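Local coordinates for uncharacterized protein (Bdellovibrio bacteriovorus, PDB 3TM8), which is an unconventional HD-GYP family protein with a two-iron centre and belongs to a class of cyclic-di-GMP phosphodiesterases, its own activity being unsettled, at residues I26-L31 / K65-K70; T107-I112 / V144-S149; A156-E161 / S175-A180; S210-N215 / D219-E224; R289-E294 / A299-K304. One frame throughout, in Å; residues are numbered along the deposited sequence.

Interaction 1: residues I26-L31 / K65-K70; sequences IRVSTL and KRLKDK
Leu67 is the one residue of 65-70 that meets both Val28 and Leu31, and the closer packing is at its tip. Its CD1 methyl lies 3.7 Å from Leu31 CB and 3.5 Å from the Leu31 carbonyl O, a plain van der Waals approach to a backbone oxygen. The root of the same side chain is held less closely: Leu67 CB is 4.2 Å from Val28 CG1, and the two side chains run obliquely past each other. This looser part is also the less certain one, since it holds for one of two conformers of Val28. The contact belongs to the small N-terminal beta region, where strand 23-27 pairs antiparallel with strand 74-78 and the 3-10 turn 28-30 leads the chain away from it. Leu53 of strand 48-53 touches both Leu31 and Leu67, and Phe59 adds to the apolar surround of Leu67. On the solvent side the chain is held by polar bonds within 65-70. The chain turns at Asp69, and Lys70 reaches back alongside it, its NZ donating to Lys68 O at 2.8 Å and to Lys65 O at 3.1 Å, the latter oxygen also taking the Lys68 N-H. A long, weak salt bridge joins Lys68 NZ to Asp69 OD2 (3.5 Å).

Interaction 2: residues T107-I112 / V144-S149; sequences TRADII and VNFIMS
Phe146 reaches from helix 130-149 to three residues of helix 105-125, Arg108, Ala109 and Ile112. The two helices form a nearly antiparallel pair in this all-helical part of the fold, their short segments inclined at 158° with axes 12.1 Å apart, a wide spacing that the phenyl ring spans. In the first shell, Ile112 CD1 sits over one face of the ring, 3.5 Å from its centroid and 9° off the normal, a well-centred CH-pi contact. Ala109 comes in obliquely, with its CA 4.1 Å from Phe146 CZ. Arg108 lies at the ring edge: Phe146 CE1 rests over one face of the guanidinium, toward its rim, and the two planes stand 74° apart, so this is not a stacked cation-pi pair.

Further out, polar partners fix the arginine. Its NE donates to Ala96 O, NH2 forms a salt bridge with Asp99, and NH1 reaches Asn150 OD1, so all three nitrogens are engaged and the flat group is held in its rotation beside the ring. Ala96 also backs Ile112, and Ala153 of helix 153-158 touches Phe146. The approach of the guanidinium is closest through Arg108 NH2, which lies 3.7 Å from Phe146 CE1.

Interaction 3: residues A156-E161 / S175-A180; sequences AVMNIE and STLSIA
Thr176 OG1 is engaged by two polar groups, the Tyr143 hydroxyl and the Val172 carbonyl O, while Val157 CG1 presses on it from across the contact at 3.7 Å. Tyr143 packs against Val157 as well, and so joins helix 130-149 to both segments. The threonine lies on helix 167-185 of the HD domain, the alpha-helical fold that carries the two-iron centre; His170, a ligand of one iron, belongs to the same helix. Segment 156-161 brings up residues of the short helix 153-158 and the loop beyond. With chi1 at -52°, the hydroxyl stands beside the backbone N and anti to the carbonyl carbon, the placing that lets it meet Val172 O one turn back. A buried hydroxyl is thus satisfied on its polar side and covered by a methyl group on another.

The second half of the contact is wholly apolar. Met158 does not aim its first bond at the helix; bends at chi2 (-60°) and chi3 (-67°) fold the chain round until its terminal methyl meets Leu177, the two side chains crossing at about a right angle. Beyond this pair, Leu177 also touches Ala284 of helix 276-293, the helix that supplies the iron ligand Asn285. The apolar contact itself is a single pair of methyl groups, Met158 CE and Leu177 CD2, 4.0 Å apart.

Interaction 4: residues S210-N215 / D219-E224; sequences SPLNLN and DSMSPE
Met221 makes the apolar link to Leu212 in the loop that joins helices 190-202 and 223-240 of the HD domain. Its chain is extended beyond CG, with chi2 and chi3 both close to 180°, and this straight course carries the terminal methyl across to the other segment. There Met221 CE lies 4.1 Å from Leu212 CD1, the two side chains crossing at about a right angle. Leu212 also packs on Asp225 and Trp229 of helix 223-240. The iron ligand His232 belongs to that helix, its side chain about 6 Å from that of Leu212, so this packing lies close to one of the iron ligands, with the leucine side chain about 9 Å from an iron ion.

The polar bonds are local and shape the backbone on each side. Ser210 OG accepts from Leu212 N at 3.1 Å, a nearly straight bond that makes an ST turn leading into the leucine. Asn213 OD1 accepts from Asn215 N at 2.9 Å, an Asx turn in which the donor stands well above the carbonyl plane of the amide. In the other segment Ser222 is the N-cap of helix 223-240, its OG taking the N-H of Asp225.

Between these classes falls a methyl-to-carbonyl contact: Met221 CE lies 4.0 Å from Asn213 O, an oxygen that also accepts from Gln216 NE2.

Interaction 5: residues R289-E294 / A299-K304; sequences RLITFE and AEAAKK. With PO4 (phosphate ion), chain C.
Leu290 touches Ala301 from within a wider pi-type turn, formed by residues 289-293 of helix 276-293, across the short connection between that helix and helix 301-308. Its CD1 methyl lies 3.5 Å from Ala301 O and 3.8 Å from Lys304 CB, while Ala301 CB fills in against Ile291 CG1 at 4.2 Å. Beside this apolar seam, a water accepts from Lys304 NZ and gives a weak bond to Glu294 OE1; the main partner of the lysine is Asp308.

Away from the seam, Arg289 meets a phosphate ion, probably from the crystallisation liquor. Its NE and NH2 both donate to phosphate O1, each at 2.8 Å, and a bend at chi3 (-81°) turns the guanidinium to it. On the other edge Arg289 NH1 makes a 2.9 Å salt bridge to the anti lone pair of Glu294 OE2, and Phe293 CD2 lies over one face, toward its rim. NH1 also reaches the carbonyl of Gln216. His207, Trp229 and the iron ligand Asn285 also hydrogen-bond the phosphate. A guanidinium fixed in this way, on a phosphate that an iron ligand also binds, is consistent with a site for a substrate phosphate group.

How the interactions relate
The five contacts follow one another along the chain without interleaving. Interaction 1 lies in the N-terminal region with its small strands; interaction 2 pairs helices 105-125 and 130-149; interactions 3, 4 and 5 lie in the HD domain. Interactions 2 and 3 are neighbours, centres 10 Å apart, and touch where Ala109 packs on Ala156, so helix 105-125 packs directly on helix 153-158. Interactions 4 and 5 have centres 17 Å apart but meet through Leu214 O and Arg289 NH2, probably hydrogen-bonded, which ties the loop before helix 223-240 to helix 276-293 near the irons. Interactions 2 and 4 lie farthest apart, about 33 Å between centres, on opposite sides of the molecule.

Interaction 1: residues I26-L31 / K65-K70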
# COMPACT_ATOMS: atom_id res chain seq x y z
N ILE A 26 -14.64 -6.37 -9.39
CA ILE A 26 -13.66 -5.31 -9.55
C ILE A 26 -13.19 -4.90 -8.16
O ILE A 26 -13.90 -5.08 -7.17
CB ILE A 26 -14.24 -4.09 -10.32
CG1 ILE A 26 -15.41 -3.45 -9.56
CG2 ILE A 26 -14.63 -4.47 -11.75
CD1 ILE A 26 -15.73 -2.04 -10.05
N ARG A 27 -11.98 -4.37 -8.07
CA ARG A 27 -11.47 -3.88 -6.79
C ARG A 27 -11.86 -2.43 -6.62
O ARG A 27 -11.71 -1.61 -7.52
CB ARG A 27 -9.96 -4.09 -6.68
CG ARG A 27 -9.58 -5.54 -6.83
CD ARG A 27 -8.16 -5.85 -6.37
NE ARG A 27 -7.85 -7.23 -6.68
CZ ARG A 27 -7.42 -7.64 -7.86
NH1 ARG A 27 -7.16 -6.76 -8.82
NH2 ARG A 27 -7.21 -8.94 -8.08
N VAL A 28 -12.37 -2.10 -5.44
CA VAL A 28 -12.94 -0.78 -5.23
C VAL A 28 -11.92 0.34 -5.35
O VAL A 28 -12.27 1.47 -5.68
CB VAL A 28 -13.71 -0.73 -3.89
CG1 VAL A 28 -14.15 0.69 -3.56
CG2 VAL A 28 -14.91 -1.67 -3.96
N SER A 29 -10.64 0.04 -5.10
CA SER A 29 -9.62 1.08 -5.21
C SER A 29 -9.41 1.57 -6.64
O SER A 29 -8.68 2.53 -6.85
CB SER A 29 -8.30 0.62 -4.61
OG SER A 29 -7.77 -0.45 -5.35
N THR A 30 -10.02 0.90 -7.62
CA THR A 30 -9.96 1.35 -9.01
C THR A 30 -11.03 2.39 -9.36
O THR A 30 -11.07 2.86 -10.49
CB THR A 30 -10.07 0.17 -10.02
OG1 THR A 30 -11.35 -0.45 -9.92
CG2 THR A 30 -8.97 -0.86 -9.78
N LEU A 31 -11.91 2.72 -8.41
CA LEU A 31 -12.97 3.70 -8.65
C LEU A 31 -12.55 5.02 -8.02
O LEU A 31 -12.74 5.24 -6.82
CB LEU A 31 -14.31 3.21 -8.09
CG LEU A 31 -14.78 1.89 -8.72
CD1 LEU A 31 -16.00 1.36 -7.97
CD2 LEU A 31 -15.09 2.06 -10.22
N LYS A 65 -16.17 9.81 -0.58
CA LYS A 65 -16.73 9.33 0.69
C LYS A 65 -17.72 8.19 0.50
O LYS A 65 -17.91 7.36 1.39
CB LYS A 65 -17.37 10.49 1.45
CG LYS A 65 -16.38 11.55 1.90
CD LYS A 65 -17.10 12.73 2.53
CE LYS A 65 -16.14 13.88 2.80
NZ LYS A 65 -16.86 15.10 3.23
N ARG A 66 -18.36 8.14 -0.67
CA ARG A 66 -19.27 7.05 -0.99
C ARG A 66 -18.58 5.69 -0.96
O ARG A 66 -19.24 4.65 -0.88
CB ARG A 66 -19.90 7.27 -2.37
CG ARG A 66 -20.63 8.59 -2.55
CD ARG A 66 -21.32 8.64 -3.90
NE ARG A 66 -22.41 7.66 -3.98
CZ ARG A 66 -22.87 7.12 -5.10
NH1 ARG A 66 -22.33 7.44 -6.27
NH2 ARG A 66 -23.86 6.24 -5.04
N LEU A 67 -17.25 5.69 -1.05
CA LEU A 67 -16.49 4.45 -1.10
C LEU A 67 -15.59 4.27 0.13
O LEU A 67 -14.83 3.31 0.19
CB LEU A 67 -15.64 4.40 -2.37
CG LEU A 67 -16.47 4.47 -3.65
CD1 LEU A 67 -15.58 4.49 -4.89
CD2 LEU A 67 -17.47 3.31 -3.71
N LYS A 68 -15.69 5.19 1.08
CA LYS A 68 -14.84 5.18 2.27
C LYS A 68 -15.58 4.73 3.52
O LYS A 68 -16.79 4.90 3.63
CB LYS A 68 -14.25 6.58 2.50
CG LYS A 68 -13.20 6.98 1.46
CD LYS A 68 -12.81 8.45 1.56
CE LYS A 68 -12.13 8.78 2.88
NZ LYS A 68 -13.09 9.10 3.97
N ASP A 69 -14.84 4.17 4.47
CA ASP A 69 -15.39 3.80 5.78
C ASP A 69 -16.45 2.71 5.72
O ASP A 69 -17.25 2.56 6.65
CB ASP A 69 -15.99 5.03 6.49
CG ASP A 69 -14.99 6.13 6.69
OD1 ASP A 69 -14.09 5.96 7.55
OD2 ASP A 69 -15.11 7.16 6.01
N LYS A 70 -16.43 1.93 4.65
CA LYS A 70 -17.47 0.93 4.41
C LYS A 70 -16.87 -0.47 4.24
O LYS A 70 -17.58 -1.41 3.88
CB LYS A 70 -18.28 1.33 3.19
CG LYS A 70 -19.10 2.62 3.41
CD LYS A 70 -19.33 3.36 2.11
CE LYS A 70 -20.09 4.67 2.30
NZ LYS A 70 -19.53 5.59 3.32

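Interaction 2: residues T107-I112 / V144-S149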
# COMPACT_ATOMS: atom_id res chain seq x y z
N THR A 107 -6.53 14.65 -7.43
CA THR A 107 -7.24 13.71 -8.26
C THR A 107 -6.28 12.71 -8.89
O THR A 107 -6.55 11.51 -8.94
CB THR A 107 -8.09 14.43 -9.32
OG1 THR A 107 -9.02 15.29 -8.64
CG2 THR A 107 -8.87 13.43 -10.16
N ARG A 108 -5.13 13.19 -9.35
CA ARG A 108 -4.10 12.30 -9.88
C ARG A 108 -3.65 11.30 -8.81
O ARG A 108 -3.55 10.10 -9.07
CB ARG A 108 -2.91 13.10 -10.38
CG ARG A 108 -3.25 14.07 -11.51
CD ARG A 108 -2.02 14.81 -12.01
NE ARG A 108 -1.02 13.86 -12.47
CZ ARG A 108 0.29 14.12 -12.56
NH1 ARG A 108 0.76 15.31 -12.23
NH2 ARG A 108 1.11 13.16 -12.96
N ALA A 109 -3.40 11.80 -7.60
CA ALA A 109 -2.99 10.95 -6.48
C ALA A 109 -4.08 9.96 -6.10
O ALA A 109 -3.78 8.80 -5.82
CB ALA A 109 -2.60 11.80 -5.29
N ASP A 110 -5.34 10.39 -6.08
CA ASP A 110 -6.45 9.48 -5.79
C ASP A 110 -6.40 8.28 -6.74
O ASP A 110 -6.51 7.13 -6.33
CB ASP A 110 -7.81 10.16 -5.95
CG ASP A 110 -8.17 11.09 -4.80
OD1 ASP A 110 -7.41 11.18 -3.80
OD2 ASP A 110 -9.25 11.72 -4.89
N ILE A 111 -6.26 8.57 -8.03
CA ILE A 111 -6.23 7.50 -9.02
C ILE A 111 -5.01 6.61 -8.85
O ILE A 111 -5.11 5.39 -8.82
CB ILE A 111 -6.30 8.06 -10.45
CG1 ILE A 111 -7.66 8.73 -10.70
CG2 ILE A 111 -6.03 6.96 -11.46
CD1 ILE A 111 -7.67 9.62 -11.92
N ILE A 112 -3.84 7.23 -8.73
CA ILE A 112 -2.60 6.45 -8.70
C ILE A 112 -2.47 5.63 -7.40
O ILE A 112 -2.09 4.46 -7.45
CB ILE A 112 -1.38 7.35 -8.93
CG1 ILE A 112 -1.41 7.86 -10.37
CG2 ILE A 112 -0.10 6.59 -8.65
CD1 ILE A 112 -0.51 9.03 -10.62
N VAL A 144 7.40 5.61 -8.44
CA VAL A 144 8.60 6.34 -8.03
C VAL A 144 8.70 7.64 -8.85
O VAL A 144 8.93 8.72 -8.30
CB VAL A 144 9.91 5.53 -8.22
CG1 VAL A 144 11.15 6.41 -7.99
CG2 VAL A 144 9.93 4.33 -7.27
N ASN A 145 8.51 7.53 -10.16
CA ASN A 145 8.61 8.71 -11.01
C ASN A 145 7.55 9.75 -10.68
O ASN A 145 7.84 10.95 -10.69
CB ASN A 145 8.58 8.33 -12.48
CG ASN A 145 8.77 9.54 -13.37
OD1 ASN A 145 9.78 10.23 -13.28
ND2 ASN A 145 7.79 9.80 -14.23
N PHE A 146 6.33 9.30 -10.40
CA PHE A 146 5.26 10.22 -10.02
C PHE A 146 5.61 10.99 -8.75
O PHE A 146 5.48 12.22 -8.70
CB PHE A 146 3.96 9.42 -9.84
CG PHE A 146 2.81 10.23 -9.27
CD1 PHE A 146 2.23 11.26 -9.98
CD2 PHE A 146 2.30 9.92 -8.01
CE1 PHE A 146 1.17 11.99 -9.46
CE2 PHE A 146 1.24 10.64 -7.48
CZ PHE A 146 0.67 11.68 -8.20
N ILE A 147 6.06 10.28 -7.72
CA ILE A 147 6.40 10.91 -6.46
C ILE A 147 7.61 11.85 -6.62
O ILE A 147 7.64 12.94 -6.05
CB ILE A 147 6.68 9.86 -5.37
CG1 ILE A 147 5.43 9.02 -5.08
CG2 ILE A 147 7.21 10.54 -4.10
CD1 ILE A 147 4.26 9.80 -4.51
N MET A 148 8.60 11.44 -7.42
CA MET A 148 9.83 12.22 -7.58
C MET A 148 9.65 13.45 -8.46
O MET A 148 10.36 14.44 -8.30
CB MET A 148 10.96 11.36 -8.18
CG MET A 148 11.57 10.33 -7.24
SD MET A 148 13.02 9.54 -7.99
CE MET A 148 14.26 10.82 -7.77
N SER A 149 8.70 13.38 -9.39
CA SER A 149 8.57 14.43 -10.41
C SER A 149 7.49 15.47 -10.12
O SER A 149 7.35 16.44 -10.85
CB SER A 149 8.31 13.81 -11.79
OG SER A 149 9.32 12.89 -12.15

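Interaction 3: residues A156-E161 / S175-A180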
# COMPACT_ATOMS: atom_id res chain seq x y z
N ALA A 156 -0.26 14.75 -1.39
CA ALA A 156 -1.59 14.35 -1.86
C ALA A 156 -1.89 12.89 -1.52
O ALA A 156 -3.00 12.57 -1.10
CB ALA A 156 -1.72 14.59 -3.35
N VAL A 157 -0.92 12.01 -1.71
CA VAL A 157 -1.13 10.61 -1.38
C VAL A 157 -1.34 10.44 0.12
O VAL A 157 -2.21 9.68 0.56
CB VAL A 157 0.03 9.71 -1.88
CG1 VAL A 157 -0.08 8.31 -1.29
CG2 VAL A 157 0.02 9.67 -3.42
N MET A 158 -0.57 11.19 0.92
CA MET A 158 -0.69 11.09 2.37
C MET A 158 -2.02 11.67 2.89
O MET A 158 -2.37 11.45 4.04
CB MET A 158 0.52 11.72 3.06
CG MET A 158 1.84 10.98 2.78
SD MET A 158 1.87 9.24 3.31
CE MET A 158 1.78 9.40 5.09
N ASN A 159 -2.75 12.38 2.04
CA ASN A 159 -4.09 12.86 2.37
C ASN A 159 -5.15 11.78 2.28
O ASN A 159 -6.28 11.96 2.73
CB ASN A 159 -4.51 13.99 1.42
CG ASN A 159 -3.89 15.31 1.76
OD1 ASN A 159 -3.53 15.57 2.91
ND2 ASN A 159 -3.78 16.18 0.76
N ILE A 160 -4.80 10.65 1.66
CA ILE A 160 -5.78 9.59 1.44
C ILE A 160 -5.74 8.62 2.62
O ILE A 160 -4.93 7.69 2.65
CB ILE A 160 -5.51 8.85 0.11
CG1 ILE A 160 -5.32 9.85 -1.04
CG2 ILE A 160 -6.65 7.87 -0.19
CD1 ILE A 160 -4.83 9.21 -2.33
N GLU A 161 -6.60 8.86 3.60
CA GLU A 161 -6.58 8.09 4.84
C GLU A 161 -6.94 6.63 4.60
O GLU A 161 -7.80 6.31 3.79
CB GLU A 161 -7.53 8.72 5.86
CG GLU A 161 -7.52 8.03 7.22
CD GLU A 161 -8.42 8.71 8.24
OE1 GLU A 161 -8.96 9.80 7.94
OE2 GLU A 161 -8.58 8.15 9.34
N SER A 175 5.19 2.36 0.99
CA SER A 175 6.04 2.57 -0.18
C SER A 175 6.30 4.05 -0.44
O SER A 175 7.39 4.43 -0.87
CB SER A 175 5.43 1.89 -1.41
OG SER A 175 4.45 2.70 -2.04
N THR A 176 5.30 4.88 -0.17
CA THR A 176 5.40 6.32 -0.37
C THR A 176 6.44 6.92 0.59
O THR A 176 7.32 7.68 0.18
CB THR A 176 4.03 6.99 -0.17
OG1 THR A 176 3.05 6.34 -0.99
CG2 THR A 176 4.08 8.46 -0.55
N LEU A 177 6.33 6.55 1.87
CA LEU A 177 7.28 7.00 2.87
C LEU A 177 8.67 6.45 2.54
O LEU A 177 9.67 7.13 2.74
CB LEU A 177 6.86 6.54 4.26
CG LEU A 177 5.55 7.11 4.81
CD1 LEU A 177 5.18 6.39 6.10
CD2 LEU A 177 5.66 8.62 5.05
N SER A 178 8.73 5.22 2.03
CA SER A 178 10.02 4.63 1.68
C SER A 178 10.72 5.36 0.53
O SER A 178 11.93 5.56 0.56
CB SER A 178 9.87 3.14 1.36
OG SER A 178 9.47 2.39 2.50
N ILE A 179 9.95 5.76 -0.48
CA ILE A 179 10.53 6.52 -1.59
C ILE A 179 11.11 7.84 -1.07
O ILE A 179 12.24 8.22 -1.39
CB ILE A 179 9.48 6.84 -2.68
CG1 ILE A 179 9.09 5.56 -3.43
CG2 ILE A 179 10.01 7.90 -3.66
CD1 ILE A 179 7.77 5.66 -4.19
N ALA A 180 10.34 8.53 -0.24
CA ALA A 180 10.79 9.80 0.31
C ALA A 180 12.01 9.61 1.21
O ALA A 180 12.94 10.42 1.17
CB ALA A 180 9.66 10.49 1.07

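Interaction 4: residues S210-N215 / D219-E224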
# COMPACT_ATOMS: atom_id res chain seq x y z
N SER A 210 -5.56 -13.11 6.98
CA SER A 210 -5.33 -13.46 8.38
C SER A 210 -6.53 -13.06 9.23
O SER A 210 -7.19 -12.06 8.94
CB SER A 210 -4.08 -12.73 8.88
OG SER A 210 -3.98 -12.84 10.28
N PRO A 211 -6.81 -13.82 10.30
CA PRO A 211 -7.92 -13.45 11.18
C PRO A 211 -7.54 -12.34 12.15
O PRO A 211 -8.38 -11.85 12.89
CB PRO A 211 -8.20 -14.74 11.96
CG PRO A 211 -6.88 -15.44 11.99
CD PRO A 211 -6.21 -15.11 10.67
N LEU A 212 -6.27 -11.94 12.13
CA LEU A 212 -5.80 -10.92 13.04
C LEU A 212 -6.40 -9.55 12.72
O LEU A 212 -6.39 -9.13 11.57
CB LEU A 212 -4.27 -10.83 12.98
CG LEU A 212 -3.58 -9.80 13.87
CD1 LEU A 212 -3.81 -10.09 15.35
CD2 LEU A 212 -2.09 -9.78 13.56
N ASN A 213 -6.88 -8.86 13.74
CA ASN A 213 -7.24 -7.45 13.61
C ASN A 213 -5.99 -6.60 13.77
O ASN A 213 -5.44 -6.50 14.87
CB ASN A 213 -8.29 -7.06 14.66
CG ASN A 213 -8.63 -5.57 14.62
OD1 ASN A 213 -8.27 -4.86 13.69
ND2 ASN A 213 -9.37 -5.12 15.63
N LEU A 214 -5.52 -6.01 12.67
CA LEU A 214 -4.28 -5.24 12.70
C LEU A 214 -4.45 -3.89 13.38
O LEU A 214 -3.49 -3.27 13.81
CB LEU A 214 -3.75 -5.00 11.29
CG LEU A 214 -3.28 -6.26 10.56
CD1 LEU A 214 -2.83 -5.89 9.17
CD2 LEU A 214 -2.17 -6.94 11.33
N ASN A 215 -5.70 -3.44 13.46
CA ASN A 215 -6.01 -2.11 13.97
C ASN A 215 -6.06 -2.10 15.49
O ASN A 215 -7.09 -1.77 16.10
CB ASN A 215 -7.33 -1.63 13.35
CG ASN A 215 -7.61 -0.17 13.63
OD1 ASN A 215 -8.76 0.21 13.88
ND2 ASN A 215 -6.58 0.66 13.58
N ASP A 219 1.48 -3.82 21.59
CA ASP A 219 1.80 -4.03 22.99
C ASP A 219 0.59 -4.25 23.90
O ASP A 219 0.75 -4.50 25.09
CB ASP A 219 2.70 -2.91 23.52
CG ASP A 219 4.11 -2.99 22.96
OD1 ASP A 219 4.56 -4.11 22.66
OD2 ASP A 219 4.75 -1.93 22.79
N SER A 220 -0.61 -4.18 23.33
CA SER A 220 -1.81 -4.54 24.09
C SER A 220 -2.59 -5.69 23.44
O SER A 220 -3.66 -6.05 23.90
CB SER A 220 -2.69 -3.32 24.35
OG SER A 220 -2.86 -2.54 23.18
N MET A 221 -2.03 -6.27 22.37
CA MET A 221 -2.61 -7.47 21.80
C MET A 221 -2.61 -8.61 22.80
O MET A 221 -1.71 -8.72 23.63
CB MET A 221 -1.82 -7.93 20.58
CG MET A 221 -2.17 -7.21 19.30
SD MET A 221 -1.20 -7.84 17.92
CE MET A 221 -1.82 -6.79 16.61
N SER A 222 -3.61 -9.48 22.71
CA SER A 222 -3.61 -10.70 23.50
C SER A 222 -2.36 -11.50 23.13
O SER A 222 -1.83 -11.34 22.03
CB SER A 222 -4.85 -11.53 23.19
OG SER A 222 -4.80 -12.02 21.86
N PRO A 223 -1.88 -12.35 24.04
CA PRO A 223 -0.72 -13.19 23.71
C PRO A 223 -0.95 -13.98 22.42
O PRO A 223 -0.03 -14.12 21.61
CB PRO A 223 -0.62 -14.14 24.91
CG PRO A 223 -1.91 -13.98 25.67
CD PRO A 223 -2.36 -12.59 25.41
N GLU A 224 -2.17 -14.47 22.22
CA GLU A 224 -2.51 -15.22 21.02
C GLU A 224 -2.39 -14.36 19.76
O GLU A 224 -1.86 -14.81 18.73
CB GLU A 224 -3.92 -15.79 21.13
CG GLU A 224 -4.08 -16.88 22.18
CD GLU A 224 -4.39 -16.33 23.57
OE1 GLU A 224 -4.43 -15.10 23.75
OE2 GLU A 224 -4.60 -17.15 24.49

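Interaction 5: residues R289-E294 / A299-K304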
# COMPACT_ATOMS: atom_id res chain seq x y z
N ARG A 289 2.48 2.07 11.08
CA ARG A 289 1.75 1.25 12.05
C ARG A 289 1.27 2.13 13.20
O ARG A 289 0.12 2.06 13.60
CB ARG A 289 2.54 0.04 12.56
CG ARG A 289 2.09 -0.41 13.96
CD ARG A 289 2.43 -1.87 14.26
NE ARG A 289 1.46 -2.78 13.68
CZ ARG A 289 0.24 -3.01 14.16
NH1 ARG A 289 -0.18 -2.38 15.25
NH2 ARG A 289 -0.57 -3.86 13.53
N LEU A 290 2.16 2.98 13.72
CA LEU A 290 1.76 3.86 14.82
C LEU A 290 0.61 4.76 14.41
O LEU A 290 -0.38 4.90 15.13
CB LEU A 290 2.94 4.71 15.32
CG LEU A 290 4.04 3.93 16.03
CD1 LEU A 290 5.10 4.89 16.59
CD2 LEU A 290 3.47 3.05 17.14
N ILE A 291 0.74 5.37 13.24
CA ILE A 291 -0.22 6.37 12.81
C ILE A 291 -1.56 5.76 12.39
O ILE A 291 -2.62 6.23 12.81
CB ILE A 291 0.38 7.23 11.69
CG1 ILE A 291 1.54 8.05 12.24
CG2 ILE A 291 -0.69 8.11 11.06
CD1 ILE A 291 2.46 8.62 11.19
N THR A 292 -1.50 4.70 11.59
CA THR A 292 -2.70 4.10 11.01
C THR A 292 -3.33 3.00 11.87
O THR A 292 -4.56 2.95 11.99
CB THR A 292 -2.41 3.59 9.60
OG1 THR A 292 -2.14 4.71 8.75
CG2 THR A 292 -3.61 2.81 9.03
N PHE A 293 -2.52 2.14 12.47
CA PHE A 293 -3.05 1.01 13.24
C PHE A 293 -3.13 1.27 14.74
O PHE A 293 -3.83 0.55 15.44
CB PHE A 293 -2.23 -0.27 13.02
CG PHE A 293 -2.25 -0.79 11.60
CD1 PHE A 293 -3.42 -0.84 10.86
CD2 PHE A 293 -1.07 -1.27 11.04
CE1 PHE A 293 -3.41 -1.34 9.56
CE2 PHE A 293 -1.06 -1.78 9.75
CZ PHE A 293 -2.23 -1.82 9.01
N GLU A 294 -2.42 2.28 15.25
CA GLU A 294 -2.36 2.49 16.70
C GLU A 294 -2.86 3.87 17.13
O GLU A 294 -2.85 4.19 18.32
CB GLU A 294 -0.95 2.19 17.24
CG GLU A 294 -0.46 0.79 16.83
CD GLU A 294 0.72 0.25 17.64
OE1 GLU A 294 1.12 0.90 18.63
OE2 GLU A 294 1.22 -0.84 17.29
N ALA A 299 2.76 13.67 14.61
CA ALA A 299 3.84 14.45 15.21
C ALA A 299 4.43 13.79 16.46
O ALA A 299 5.48 14.21 16.95
CB ALA A 299 3.37 15.86 15.53
N GLU A 300 3.76 12.76 16.97
CA GLU A 300 4.20 12.07 18.18
C GLU A 300 4.81 10.71 17.87
O GLU A 300 5.33 10.03 18.76
CB GLU A 300 3.03 11.90 19.15
CG GLU A 300 2.47 13.22 19.65
CD GLU A 300 3.53 14.11 20.25
OE1 GLU A 300 4.25 13.66 21.17
OE2 GLU A 300 3.67 15.27 19.80
N ALA A 301 4.74 10.30 16.60
CA ALA A 301 5.20 8.97 16.21
C ALA A 301 6.71 8.76 16.40
O ALA A 301 7.13 7.71 16.87
CB ALA A 301 4.79 8.68 14.77
N ALA A 302 7.52 9.75 16.03
CA ALA A 302 8.97 9.64 16.20
C ALA A 302 9.34 9.42 17.67
O ALA A 302 10.13 8.53 17.99
CB ALA A 302 9.67 10.86 15.65
N LYS A 303 8.76 10.23 18.56
CA LYS A 303 9.01 10.09 20.00
C LYS A 303 8.63 8.70 20.48
O LYS A 303 9.36 8.07 21.26
CB LYS A 303 8.23 11.14 20.80
CG LYS A 303 8.26 10.88 22.30
CD LYS A 303 7.28 11.76 23.05
CE LYS A 303 5.85 11.31 22.82
NZ LYS A 303 4.89 12.13 23.58
N LYS A 304 7.48 8.21 20.03
CA LYS A 304 7.00 6.90 20.46
C LYS A 304 7.96 5.79 20.07
O LYS A 304 8.24 4.90 20.88
CB LYS A 304 5.60 6.62 19.90
CG LYS A 304 4.49 7.29 20.69
CD LYS A 304 3.18 6.52 20.54
CE LYS A 304 3.16 5.24 21.39
NZ LYS A 304 4.29 4.31 21.09
P PO4 C . 2.43 -4.51 10.61
O1 PO4 C . 1.30 -4.62 11.60
O2 PO4 C . 2.18 -3.42 9.59
O3 PO4 C . 3.73 -4.07 11.32
O4 PO4 C . 2.71 -5.86 10.00
O HOH W 1 4.06 1.69 20.11